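Local coordinates for protein N-glycosylase/DNA lyase (Methanocaldococcus jannaschii, PDB 3FHF) that is a DNA-repair glycosylase and lyase of the helix-hairpin-helix superfamily, with an almost wholly helical fold and no strands, at residues I52-F57 against H90-R96; I26-I30 against S198-Y203; G72-L76 against R104-N108; E119-R123 against Y147-A151. Where two conformers were deposited one is given. Residues are numbered along the deposited sequence.

Interaction 1 of 4, residues I52-F57 against H90-R96; sequences ILTANF and HRFYRKR
Residues 52 and 53 lie near the end of helix 41-54. A type II beta turn follows from Thr54 to Phe57, with Asn56 at positive phi (64/33). A type I turn from His90 to Tyr93 leads into helix 93-103, with Phe92 at the N-cap position. CA atoms pair as Leu53-Arg96 (6.5 Å) and Phe57-His90 (7.1 Å). In this helix-hairpin-helix glycosylase the contact ties the end of one helix to the start of another, through backbone carbonyls that accept from His90 and Arg96, and through a water held by Arg91. In His90 (chi1 t), ND1 accepts a hydrogen bond from Phe92 N (3.0 Å), and NE2 donates one to Leu53 O (3.0 Å). Arg96 (chi1 m, chi2 m, chi3 t) donates to Ala55 O from both NH1 (2.9 Å) and NH2 (3.2 Å). The water donates to Asn56 O (3.1 Å) and accepts from Arg91 N (2.9 Å) and Arg91 NE (3.0 Å). Phe57 (chi1 t) forms an offset stack with His90, centroids 4.7 Å apart and planes at 23°.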
loop_
_atom_site.group_PDB
_atom_site.type_symbol
_atom_site.label_atom_id
_atom_site.label_comp_id
_atom_site.label_asym_id
_atom_site.label_seq_id
_atom_site.Cartn_x
_atom_site.Cartn_y
_atom_site.Cartn_z
ATOM N N ILE A 52 -4.019 7.405 -3.128
ATOM C CA ILE A 52 -3.960 8.815 -2.758
ATOM C C ILE A 52 -5.015 9.091 -1.683
ATOM O O ILE A 52 -4.820 9.926 -0.803
ATOM C CB ILE A 52 -4.244 9.732 -3.965
ATOM C CG1 ILE A 52 -3.039 9.751 -4.902
ATOM C CG2 ILE A 52 -4.571 11.147 -3.485
ATOM C CD1 ILE A 52 -3.228 10.635 -6.128
ATOM N N LEU A 53 -6.130 8.369 -1.755
ATOM C CA LEU A 53 -7.227 8.546 -0.806
ATOM C C LEU A 53 -7.078 7.809 0.530
ATOM O O LEU A 53 -7.720 8.183 1.515
ATOM C CB LEU A 53 -8.544 8.109 -1.452
ATOM C CG LEU A 53 -9.021 8.856 -2.697
ATOM C CD1 LEU A 53 -10.257 8.157 -3.250
ATOM C CD2 LEU A 53 -9.337 10.315 -2.345
ATOM N N THR A 54 -6.242 6.774 0.558
ATOM C CA THR A 54 -6.030 5.957 1.758
ATOM C C THR A 54 -5.695 6.699 3.056
ATOM O O THR A 54 -6.275 6.407 4.104
ATOM C CB THR A 54 -4.922 4.894 1.513
ATOM O OG1 THR A 54 -5.381 3.944 0.544
ATOM C CG2 THR A 54 -4.574 4.164 2.806
ATOM N N ALA A 55 -4.756 7.640 2.990
ATOM C CA ALA A 55 -4.349 8.395 4.173
ATOM C C ALA A 55 -5.529 9.017 4.913
ATOM O O ALA A 55 -6.345 9.722 4.318
ATOM C CB ALA A 55 -3.353 9.482 3.778
ATOM N N ASN A 56 -5.611 8.748 6.214
ATOM C CA ASN A 56 -6.679 9.278 7.058
ATOM C C ASN A 56 -8.033 8.747 6.616
ATOM O O ASN A 56 -9.043 9.441 6.729
ATOM C CB ASN A 56 -6.694 10.809 6.992
ATOM C CG ASN A 56 -5.355 11.419 7.340
ATOM O OD1 ASN A 56 -4.884 11.311 8.474
ATOM N ND2 ASN A 56 -4.729 12.065 6.362
ATOM N N PHE A 57 -8.059 7.516 6.119
ATOM C CA PHE A 57 -9.306 6.933 5.649
ATOM C C PHE A 57 -9.318 5.426 5.888
ATOM O O PHE A 57 -8.533 4.905 6.681
ATOM C CB PHE A 57 -9.474 7.245 4.157
ATOM C CG PHE A 57 -10.903 7.290 3.692
ATOM C CD1 PHE A 57 -11.844 8.068 4.361
ATOM C CD2 PHE A 57 -11.303 6.582 2.563
ATOM C CE1 PHE A 57 -13.164 8.140 3.912
ATOM C CE2 PHE A 57 -12.621 6.648 2.107
ATOM C CZ PHE A 57 -13.551 7.429 2.784
ATOM N N HIS A 90 -14.919 11.682 2.859
ATOM C CA HIS A 90 -13.505 11.991 3.033
ATOM C C HIS A 90 -13.307 13.381 3.629
ATOM O O HIS A 90 -13.800 14.375 3.094
ATOM C CB HIS A 90 -12.755 11.887 1.703
ATOM C CG HIS A 90 -11.304 11.554 1.861
ATOM N ND1 HIS A 90 -10.427 12.355 2.561
ATOM C CD2 HIS A 90 -10.582 10.486 1.440
ATOM C CE1 HIS A 90 -9.229 11.796 2.565
ATOM N NE2 HIS A 90 -9.297 10.661 1.892
ATOM N N ARG A 91 -12.572 13.442 4.734
ATOM C CA ARG A 91 -12.318 14.706 5.414
ATOM C C ARG A 91 -11.356 15.627 4.672
ATOM O O ARG A 91 -11.401 16.841 4.850
ATOM C CB ARG A 91 -11.786 14.443 6.822
ATOM C CG ARG A 91 -12.765 13.716 7.728
ATOM C CD ARG A 91 -12.127 13.431 9.074
ATOM N NE ARG A 91 -10.969 12.555 8.934
ATOM C CZ ARG A 91 -10.068 12.343 9.887
ATOM N NH1 ARG A 91 -10.186 12.951 11.060
ATOM N NH2 ARG A 91 -9.050 11.520 9.669
ATOM N N PHE A 92 -10.484 15.060 3.843
ATOM C CA PHE A 92 -9.533 15.876 3.092
ATOM C C PHE A 92 -9.906 15.978 1.618
ATOM O O PHE A 92 -9.032 16.032 0.750
ATOM C CB PHE A 92 -8.116 15.307 3.225
ATOM C CG PHE A 92 -7.593 15.314 4.634
ATOM C CD1 PHE A 92 -7.995 14.346 5.548
ATOM C CD2 PHE A 92 -6.725 16.317 5.061
ATOM C CE1 PHE A 92 -7.545 14.377 6.871
ATOM C CE2 PHE A 92 -6.269 16.358 6.380
ATOM C CZ PHE A 92 -6.682 15.386 7.285
ATOM N N TYR A 93 -11.206 16.030 1.346
ATOM C CA TYR A 93 -11.703 16.110 -0.022
ATOM C C TYR A 93 -11.021 17.165 -0.887
ATOM O O TYR A 93 -10.742 16.922 -2.061
ATOM C CB TYR A 93 -13.221 16.348 -0.029
ATOM C CG TYR A 93 -13.686 17.597 0.702
ATOM C CD1 TYR A 93 -13.675 17.663 2.097
ATOM C CD2 TYR A 93 -14.162 18.703 -0.004
ATOM C CE1 TYR A 93 -14.130 18.799 2.773
ATOM C CE2 TYR A 93 -14.620 19.843 0.660
ATOM C CZ TYR A 93 -14.600 19.883 2.046
ATOM O OH TYR A 93 -15.053 21.005 2.701
ATOM N N ARG A 94 -10.745 18.328 -0.312
ATOM C CA ARG A 94 -10.107 19.405 -1.058
ATOM C C ARG A 94 -8.698 19.053 -1.550
ATOM O O ARG A 94 -8.424 19.110 -2.751
ATOM C CB ARG A 94 -10.069 20.673 -0.200
ATOM C CG ARG A 94 -9.525 21.901 -0.911
ATOM C CD ARG A 94 -9.757 23.151 -0.070
ATOM N NE ARG A 94 -9.263 22.989 1.296
ATOM C CZ ARG A 94 -7.981 22.827 1.614
ATOM N NH1 ARG A 94 -7.056 22.810 0.662
ATOM N NH2 ARG A 94 -7.623 22.678 2.884
ATOM N N LYS A 95 -7.807 18.693 -0.631
ATOM C CA LYS A 95 -6.436 18.333 -0.999
ATOM C C LYS A 95 -6.357 17.119 -1.925
ATOM O O LYS A 95 -5.634 17.137 -2.924
ATOM C CB LYS A 95 -5.601 18.038 0.248
ATOM C CG LYS A 95 -5.181 19.252 1.053
ATOM C CD LYS A 95 -4.308 18.814 2.219
ATOM C CE LYS A 95 -3.898 19.983 3.091
ATOM N NZ LYS A 95 -3.066 19.524 4.238
ATOM N N ARG A 96 -7.095 16.063 -1.589
ATOM C CA ARG A 96 -7.075 14.846 -2.392
ATOM C C ARG A 96 -7.588 15.079 -3.810
ATOM O O ARG A 96 -7.056 14.516 -4.768
ATOM C CB ARG A 96 -7.880 13.738 -1.702
ATOM C CG ARG A 96 -7.419 13.439 -0.277
ATOM C CD ARG A 96 -5.907 13.182 -0.198
ATOM N NE ARG A 96 -5.428 13.253 1.182
ATOM C CZ ARG A 96 -5.593 12.297 2.090
ATOM N NH1 ARG A 96 -6.216 11.170 1.769
ATOM N NH2 ARG A 96 -5.171 12.484 3.336
HETATM O O HOH W 1 -11.444 11.274 6.296
#

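Interaction 2 of 4, residues I26-I30 against S198-Y203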
loop_
_atom_site.group_PDB
_atom_site.type_symbol
_atom_site.label_atom_id
_atom_site.label_comp_id
_atom_site.label_asym_id
_atom_site.label_seq_id
_atom_site.Cartn_x
_atom_site.Cartn_y
_atom_site.Cartn_z
ATOM N N ILE A 26 -5.416 -15.206 1.213
ATOM C CA ILE A 26 -4.415 -14.181 0.968
ATOM C C ILE A 26 -3.798 -14.358 -0.424
ATOM O O ILE A 26 -3.593 -13.380 -1.150
ATOM C CB ILE A 26 -3.323 -14.223 2.056
ATOM C CG1 ILE A 26 -3.903 -13.670 3.371
ATOM C CG2 ILE A 26 -2.096 -13.428 1.608
ATOM C CD1 ILE A 26 -2.950 -13.756 4.550
ATOM N N ASP A 27 -3.516 -15.604 -0.803
ATOM C CA ASP A 27 -2.940 -15.871 -2.118
ATOM C C ASP A 27 -3.854 -15.372 -3.229
ATOM O O ASP A 27 -3.373 -14.864 -4.238
ATOM C CB ASP A 27 -2.666 -17.371 -2.316
ATOM C CG ASP A 27 -1.426 -17.848 -1.567
ATOM O OD1 ASP A 27 -0.666 -17.001 -1.046
ATOM O OD2 ASP A 27 -1.198 -19.076 -1.512
ATOM N N LYS A 28 -5.165 -15.522 -3.052
ATOM C CA LYS A 28 -6.127 -15.065 -4.052
ATOM C C LYS A 28 -6.054 -13.545 -4.208
ATOM O O LYS A 28 -6.121 -13.021 -5.317
ATOM C CB LYS A 28 -7.549 -15.455 -3.653
ATOM C CG LYS A 28 -8.631 -14.995 -4.637
ATOM C CD LYS A 28 -8.418 -15.600 -6.018
ATOM C CE LYS A 28 -9.624 -15.382 -6.931
ATOM N NZ LYS A 28 -9.955 -13.948 -7.185
ATOM N N ARG A 29 -5.946 -12.839 -3.090
ATOM C CA ARG A 29 -5.851 -11.384 -3.127
ATOM C C ARG A 29 -4.569 -10.991 -3.865
ATOM O O ARG A 29 -4.557 -10.052 -4.669
ATOM C CB ARG A 29 -5.830 -10.811 -1.700
ATOM C CG ARG A 29 -5.860 -9.283 -1.640
ATOM C CD ARG A 29 -7.225 -8.704 -2.028
ATOM N NE ARG A 29 -8.250 -9.026 -1.035
ATOM C CZ ARG A 29 -9.048 -10.089 -1.101
ATOM N NH1 ARG A 29 -8.953 -10.932 -2.121
ATOM N NH2 ARG A 29 -9.925 -10.326 -0.134
ATOM N N ILE A 30 -3.486 -11.709 -3.584
ATOM C CA ILE A 30 -2.204 -11.441 -4.233
ATOM C C ILE A 30 -2.357 -11.644 -5.747
ATOM O O ILE A 30 -1.873 -10.844 -6.549
ATOM C CB ILE A 30 -1.096 -12.382 -3.691
ATOM C CG1 ILE A 30 -0.731 -11.986 -2.247
ATOM C CG2 ILE A 30 0.145 -12.315 -4.578
ATOM C CD1 ILE A 30 -0.153 -10.590 -2.102
ATOM N N SER A 198 4.934 -8.212 -0.362
ATOM C CA SER A 198 3.531 -8.004 -0.736
ATOM C C SER A 198 2.634 -8.910 0.117
ATOM O O SER A 198 1.600 -8.477 0.634
ATOM C CB SER A 198 3.328 -8.334 -2.218
ATOM O OG SER A 198 3.774 -9.649 -2.497
ATOM N N GLU A 199 3.052 -10.166 0.262
ATOM C CA GLU A 199 2.314 -11.172 1.025
ATOM C C GLU A 199 2.389 -10.951 2.532
ATOM O O GLU A 199 1.375 -11.054 3.238
ATOM C CB GLU A 199 2.855 -12.568 0.695
ATOM C CG GLU A 199 2.693 -12.980 -0.761
ATOM C CD GLU A 199 3.526 -14.201 -1.135
ATOM O OE1 GLU A 199 3.143 -14.893 -2.097
ATOM O OE2 GLU A 199 4.566 -14.465 -0.492
ATOM N N LEU A 200 3.588 -10.657 3.023
ATOM C CA LEU A 200 3.792 -10.436 4.453
ATOM C C LEU A 200 2.856 -9.356 4.967
ATOM O O LEU A 200 2.300 -9.478 6.058
ATOM C CB LEU A 200 5.240 -10.017 4.735
ATOM C CG LEU A 200 5.611 -9.833 6.211
ATOM C CD1 LEU A 200 5.576 -11.186 6.895
ATOM C CD2 LEU A 200 6.995 -9.203 6.350
ATOM N N ASP A 201 2.691 -8.303 4.176
ATOM C CA ASP A 201 1.832 -7.193 4.551
ATOM C C ASP A 201 0.419 -7.649 4.884
ATOM O O ASP A 201 -0.173 -7.185 5.865
ATOM C CB ASP A 201 1.786 -6.154 3.425
ATOM C CG ASP A 201 0.826 -5.018 3.726
ATOM O OD1 ASP A 201 -0.341 -5.083 3.268
ATOM O OD2 ASP A 201 1.238 -4.071 4.436
ATOM N N LEU A 202 -0.126 -8.547 4.065
ATOM C CA LEU A 202 -1.473 -9.057 4.295
ATOM C C LEU A 202 -1.533 -10.005 5.501
ATOM O O LEU A 202 -2.525 -10.011 6.232
ATOM C CB LEU A 202 -2.012 -9.742 3.029
ATOM C CG LEU A 202 -2.163 -8.794 1.822
ATOM C CD1 LEU A 202 -2.728 -9.545 0.609
ATOM C CD2 LEU A 202 -3.093 -7.640 2.202
ATOM N N TYR A 203 -0.483 -10.798 5.725
ATOM C CA TYR A 203 -0.472 -11.689 6.888
ATOM C C TYR A 203 -0.453 -10.844 8.152
ATOM O O TYR A 203 -1.139 -11.152 9.127
ATOM C CB TYR A 203 0.745 -12.624 6.885
ATOM C CG TYR A 203 0.551 -13.864 6.039
ATOM C CD1 TYR A 203 0.737 -13.829 4.656
ATOM C CD2 TYR A 203 0.165 -15.069 6.623
ATOM C CE1 TYR A 203 0.549 -14.964 3.876
ATOM C CE2 TYR A 203 -0.034 -16.214 5.850
ATOM C CZ TYR A 203 0.162 -16.151 4.479
ATOM O OH TYR A 203 -0.033 -17.276 3.717
HETATM O O HOH W 2 0.924 -16.876 1.294
HETATM O O HOH W 3 0.688 -15.231 -2.274
#
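The axes of segments 26-30 and 198-203 make an angle of 134° and approach to 10.1 Å. Ile26 points at the partner helix. Ile26 CG2 lies 4.0 Å from Leu202 CB, and Ile26 CD1 sits over the face of the Tyr203 ring, 3.6 Å from the centroid, as a CH-pi contact. Asp27 reaches the partner through water. One water bonds Asp27 OD1 (2.8 Å) and Tyr203 OH (2.6 Å). A second lies 2.5 Å from both Asp27 OD1 and Glu199 OE1, between two carboxylates whose named oxygens are 4.5 Å apart. Lys23 pairs with the other oxygen of Asp27, and Lys196 N bonds Glu199 OE2. The contact joins the second helix of the chain to the last one in this helix-hairpin-helix family fold. Arg29 lays its CG 3.9 Å from Leu202 CD1, while its guanidinium bonds Val212 O. Ile30 packs against Leu202, Ser198 and Glu199. Ile30 CD1 is 3.9 Å from Leu202 CD1 and from Ser198 O, and Ile30 CG1 is 3.9 Å from Glu199 CG.

Interaction 3 of 4, residues G72-L76 against R104-N108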
loop_
_atom_site.group_PDB
_atom_site.type_symbol
_atom_site.label_atom_id
_atom_site.label_comp_id
_atom_site.label_asym_id
_atom_site.label_seq_id
_atom_site.Cartn_x
_atom_site.Cartn_y
_atom_site.Cartn_z
ATOM N N GLY A 72 -14.681 8.685 -13.130
ATOM C CA GLY A 72 -14.630 10.073 -12.711
ATOM C C GLY A 72 -13.268 10.567 -12.256
ATOM O O GLY A 72 -13.025 11.779 -12.219
ATOM N N PHE A 73 -12.377 9.652 -11.890
ATOM C CA PHE A 73 -11.042 10.054 -11.454
ATOM C C PHE A 73 -10.290 10.675 -12.630
ATOM O O PHE A 73 -9.322 11.414 -12.446
ATOM C CB PHE A 73 -10.268 8.841 -10.914
ATOM C CG PHE A 73 -10.667 8.430 -9.520
ATOM C CD1 PHE A 73 -10.895 7.089 -9.214
ATOM C CD2 PHE A 73 -10.784 9.376 -8.504
ATOM C CE1 PHE A 73 -11.231 6.697 -7.916
ATOM C CE2 PHE A 73 -11.120 8.995 -7.199
ATOM C CZ PHE A 73 -11.344 7.654 -6.906
ATOM N N LEU A 74 -10.755 10.384 -13.839
ATOM C CA LEU A 74 -10.128 10.903 -15.051
ATOM C C LEU A 74 -10.943 11.961 -15.789
ATOM O O LEU A 74 -10.381 12.794 -16.493
ATOM C CB LEU A 74 -9.849 9.756 -16.024
ATOM C CG LEU A 74 -8.707 8.805 -15.685
ATOM C CD1 LEU A 74 -8.768 7.582 -16.581
ATOM C CD2 LEU A 74 -7.384 9.534 -15.855
ATOM N N THR A 75 -12.262 11.932 -15.624
ATOM C CA THR A 75 -13.137 12.857 -16.338
ATOM C C THR A 75 -13.723 14.037 -15.568
ATOM O O THR A 75 -14.003 15.082 -16.156
ATOM C CB THR A 75 -14.298 12.083 -16.979
ATOM O OG1 THR A 75 -15.047 11.415 -15.955
ATOM C CG2 THR A 75 -13.765 11.044 -17.956
ATOM N N LEU A 76 -13.911 13.878 -14.263
ATOM C CA LEU A 76 -14.489 14.939 -13.443
ATOM C C LEU A 76 -13.610 16.171 -13.249
ATOM O O LEU A 76 -12.414 16.063 -12.983
ATOM C CB LEU A 76 -14.858 14.390 -12.063
ATOM C CG LEU A 76 -15.978 13.352 -11.982
ATOM C CD1 LEU A 76 -15.964 12.715 -10.602
ATOM C CD2 LEU A 76 -17.324 14.010 -12.260
ATOM N N ARG A 104 -3.192 13.586 -13.185
ATOM C CA ARG A 104 -3.697 13.268 -14.513
ATOM C C ARG A 104 -2.685 13.438 -15.642
ATOM O O ARG A 104 -2.855 12.860 -16.714
ATOM C CB ARG A 104 -4.954 14.088 -14.799
ATOM C CG ARG A 104 -6.147 13.628 -13.980
ATOM C CD ARG A 104 -7.355 14.516 -14.177
ATOM N NE ARG A 104 -8.474 14.087 -13.342
ATOM C CZ ARG A 104 -9.625 14.747 -13.249
ATOM N NH1 ARG A 104 -9.803 15.866 -13.939
ATOM N NH2 ARG A 104 -10.598 14.284 -12.474
ATOM N N ARG A 105 -1.630 14.214 -15.412
ATOM C CA ARG A 105 -0.628 14.394 -16.458
ATOM C C ARG A 105 0.169 13.106 -16.656
ATOM O O ARG A 105 0.923 12.975 -17.623
ATOM C CB ARG A 105 0.309 15.567 -16.128
ATOM C CG ARG A 105 1.153 15.425 -14.876
ATOM C CD ARG A 105 1.836 16.752 -14.587
ATOM N NE ARG A 105 2.856 16.681 -13.545
ATOM C CZ ARG A 105 2.626 16.364 -12.275
ATOM N NH1 ARG A 105 1.401 16.079 -11.865
ATOM N NH2 ARG A 105 3.629 16.341 -11.410
ATOM N N PHE A 106 -0.025 12.160 -15.733
ATOM C CA PHE A 106 0.632 10.854 -15.767
ATOM C C PHE A 106 -0.433 9.751 -15.879
ATOM O O PHE A 106 -0.192 8.610 -15.475
ATOM C CB PHE A 106 1.436 10.617 -14.476
ATOM C CG PHE A 106 2.556 11.607 -14.244
ATOM C CD1 PHE A 106 3.597 11.736 -15.154
ATOM C CD2 PHE A 106 2.579 12.394 -13.095
ATOM C CE1 PHE A 106 4.644 12.637 -14.922
ATOM C CE2 PHE A 106 3.622 13.296 -12.857
ATOM C CZ PHE A 106 4.653 13.415 -13.773
ATOM N N LYS A 107 -1.602 10.085 -16.428
ATOM C CA LYS A 107 -2.687 9.110 -16.534
ATOM C C LYS A 107 -2.306 7.771 -17.163
ATOM O O LYS A 107 -2.932 6.751 -16.874
ATOM C CB LYS A 107 -3.899 9.710 -17.267
ATOM C CG LYS A 107 -3.708 10.019 -18.740
ATOM C CD LYS A 107 -5.038 10.451 -19.357
ATOM C CE LYS A 107 -4.905 10.790 -20.833
ATOM N NZ LYS A 107 -4.040 11.977 -21.043
ATOM N N ASN A 108 -1.296 7.763 -18.025
ATOM C CA ASN A 108 -0.854 6.512 -18.631
ATOM C C ASN A 108 0.209 5.955 -17.684
ATOM O O ASN A 108 1.314 5.609 -18.088
ATOM C CB ASN A 108 -0.281 6.772 -20.023
ATOM C CG ASN A 108 0.923 7.694 -20.002
ATOM O OD1 ASN A 108 0.946 8.693 -19.275
ATOM N ND2 ASN A 108 1.925 7.375 -20.820
#
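Arg104 carries this contact with a nearly fully extended side chain (chi1 m, chi2 to chi4 all near 180°). It brings the guanidinium to two backbone carbonyls of residues 72-76. Arg104 NE donates to Phe73 O (2.9 Å), and Arg104 NH2 adds a weak bond to the same oxygen (3.1 Å). Arg104 NH1 (2.8 Å) and Arg104 NH2 (2.6 Å) both donate to Leu76 O. Leu74 O stands over one face of the group, 3.9 Å from Arg104 CZ. Leu76 is the first residue to leave helical angles (psi 135°), and its carbonyl and that of Phe73 both meet the edge of the Arg104 guanidinium. The contact thus joins the end of one short helix to the loop between helix 93-103 and helix 109-115. Leu74 (m, t) leans across so that its CD2 meets Lys107 CB at 3.8 Å. Lys107 (chi1 p) starts toward the helix, but its end leads away. Phe73 and Leu76, both chi1 m, turn their ends away, onto Ile65 and Leu81 respectively.

Interaction 4 of 4, residues E119-R123 against Y147-A151; sequences EKVAR and YDDVA
Residues 119-123 form the first turn of helix 119-129, closed by Arg123 N to Glu119 O at 2.9 Å. Residues 147-151 are irregular: Tyr147 is extended (-92/141), Asp148 (-105/-8) and Asp149 (-112/33) bend the chain, and Val150 and Ala151 are extended. CA atoms pair as Glu119-Tyr147 (6.9 Å) and Lys120-Val150 (7.6 Å). Glu119 (chi1 p, chi2 t) points into the bend. Glu119 OE1 accepts a hydrogen bond from Asp149 N (3.0 Å). A water donates to Glu119 OE2 (2.6 Å) and accepts from Asp148 N (2.8 Å). Lys120 (m, p, t, m) makes a salt bridge from NZ to Asp149 OD2 at 2.8 Å; Asp149 OD1 pairs with Arg187. Val150 CG1 lies over a face of the Arg123 guanidinium, 3.5 Å from NH1, and Glu183 takes the charge of Arg123. Asp148 points away and pairs with Lys34. By sequence and topology, helix 119-129 and helix 135-144 are the two helices of the helix-hairpin-helix motif, and this contact binds the first to the loop leaving the second.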
loop_
_atom_site.group_PDB
_atom_site.type_symbol
_atom_site.label_atom_id
_atom_site.label_comp_id
_atom_site.label_asym_id
_atom_site.label_seq_id
_atom_site.Cartn_x
_atom_site.Cartn_y
_atom_site.Cartn_z
ATOM N N GLU A 119 10.767 -1.936 -9.863
ATOM C CA GLU A 119 9.819 -1.284 -8.969
ATOM C C GLU A 119 10.449 -0.283 -8.004
ATOM O O GLU A 119 9.798 0.671 -7.600
ATOM C CB GLU A 119 9.068 -2.349 -8.160
ATOM C CG GLU A 119 10.011 -3.281 -7.410
ATOM C CD GLU A 119 9.336 -4.545 -6.913
ATOM O OE1 GLU A 119 8.690 -4.516 -5.845
ATOM O OE2 GLU A 119 9.447 -5.573 -7.605
ATOM N N LYS A 120 11.700 -0.514 -7.624
ATOM C CA LYS A 120 12.398 0.375 -6.696
ATOM C C LYS A 120 12.624 1.739 -7.335
ATOM O O LYS A 120 12.421 2.780 -6.704
ATOM C CB LYS A 120 13.743 -0.237 -6.298
ATOM C CG LYS A 120 13.705 -1.144 -5.070
ATOM C CD LYS A 120 12.599 -2.183 -5.149
ATOM C CE LYS A 120 12.544 -3.040 -3.892
ATOM N NZ LYS A 120 13.763 -3.871 -3.717
ATOM N N VAL A 121 13.049 1.723 -8.593
ATOM C CA VAL A 121 13.295 2.948 -9.333
ATOM C C VAL A 121 11.971 3.616 -9.691
ATOM O O VAL A 121 11.866 4.846 -9.707
ATOM C CB VAL A 121 14.105 2.652 -10.618
ATOM C CG1 VAL A 121 14.064 3.836 -11.549
ATOM C CG2 VAL A 121 15.546 2.322 -10.254
ATOM N N ALA A 122 10.955 2.805 -9.964
ATOM C CA ALA A 122 9.640 3.335 -10.322
ATOM C C ALA A 122 9.081 4.072 -9.100
ATOM O O ALA A 122 8.475 5.141 -9.221
ATOM C CB ALA A 122 8.699 2.195 -10.725
ATOM N N ARG A 123 9.301 3.497 -7.921
ATOM C CA ARG A 123 8.838 4.104 -6.675
ATOM C C ARG A 123 9.424 5.504 -6.519
ATOM O O ARG A 123 8.726 6.439 -6.114
ATOM C CB ARG A 123 9.241 3.248 -5.473
ATOM C CG ARG A 123 8.782 3.839 -4.136
ATOM C CD ARG A 123 8.818 2.826 -3.001
ATOM N NE ARG A 123 10.146 2.274 -2.784
ATOM C CZ ARG A 123 10.418 1.294 -1.931
ATOM N NH1 ARG A 123 9.448 0.753 -1.200
ATOM N NH2 ARG A 123 11.655 0.833 -1.828
ATOM N N TYR A 147 3.507 -5.714 -7.694
ATOM C CA TYR A 147 4.915 -5.846 -7.344
ATOM C C TYR A 147 5.056 -6.459 -5.954
ATOM O O TYR A 147 4.280 -6.163 -5.053
ATOM C CB TYR A 147 5.611 -4.489 -7.480
ATOM C CG TYR A 147 5.637 -4.031 -8.926
ATOM C CD1 TYR A 147 6.584 -4.537 -9.828
ATOM C CD2 TYR A 147 4.668 -3.157 -9.416
ATOM C CE1 TYR A 147 6.558 -4.183 -11.188
ATOM C CE2 TYR A 147 4.631 -2.795 -10.767
ATOM C CZ TYR A 147 5.576 -3.314 -11.645
ATOM O OH TYR A 147 5.518 -2.965 -12.973
ATOM N N ASP A 148 6.047 -7.326 -5.788
ATOM C CA ASP A 148 6.200 -8.043 -4.527
ATOM C C ASP A 148 7.290 -7.668 -3.548
ATOM O O ASP A 148 7.292 -8.187 -2.435
ATOM C CB ASP A 148 6.357 -9.535 -4.809
ATOM C CG ASP A 148 5.185 -10.115 -5.568
ATOM O OD1 ASP A 148 4.027 -9.954 -5.114
ATOM O OD2 ASP A 148 5.433 -10.746 -6.616
ATOM N N ASP A 149 8.201 -6.781 -3.928
ATOM C CA ASP A 149 9.307 -6.461 -3.038
ATOM C C ASP A 149 9.355 -5.061 -2.425
ATOM O O ASP A 149 10.440 -4.519 -2.210
ATOM C CB ASP A 149 10.628 -6.782 -3.761
ATOM C CG ASP A 149 11.816 -6.898 -2.806
ATOM O OD1 ASP A 149 11.635 -7.395 -1.675
ATOM O OD2 ASP A 149 12.941 -6.512 -3.198
ATOM N N VAL A 150 8.191 -4.478 -2.145
ATOM C CA VAL A 150 8.135 -3.169 -1.498
ATOM C C VAL A 150 7.217 -3.250 -0.281
ATOM O O VAL A 150 6.097 -3.780 -0.343
ATOM C CB VAL A 150 7.621 -2.051 -2.435
ATOM C CG1 VAL A 150 8.640 -1.785 -3.525
ATOM C CG2 VAL A 150 6.278 -2.435 -3.031
ATOM N N ALA A 151 7.704 -2.724 0.833
ATOM C CA ALA A 151 6.943 -2.729 2.074
ATOM C C ALA A 151 6.080 -1.484 2.153
ATOM O O ALA A 151 6.458 -0.424 1.649
ATOM C CB ALA A 151 7.897 -2.779 3.275
HETATM O O HOH W 4 7.989 -7.738 -7.770
#

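Along the chain interaction 2 opens first and closes last, spanning the other three. Interactions 1 and 3 alternate their segments; interaction 4 opens after both have closed. Interactions 1 and 3 lie at the two ends of helix 93-103, with centres about 17 Å apart, and touch through Leu53 CD1 and Phe73 CZ (3.8 Å). Interactions 2 and 4 have centres about 15 Å apart and touch through Ser198 OG and Asp148 OD1 (2.6 Å, probably a hydrogen bond). Interaction 1 lies across the chain's centre from both, with centres about 25 and 23 Å away. The contacts form two pairs, one along helix 93-103 and one linking helices 22-34 and 197-209 to the helix-hairpin-helix region.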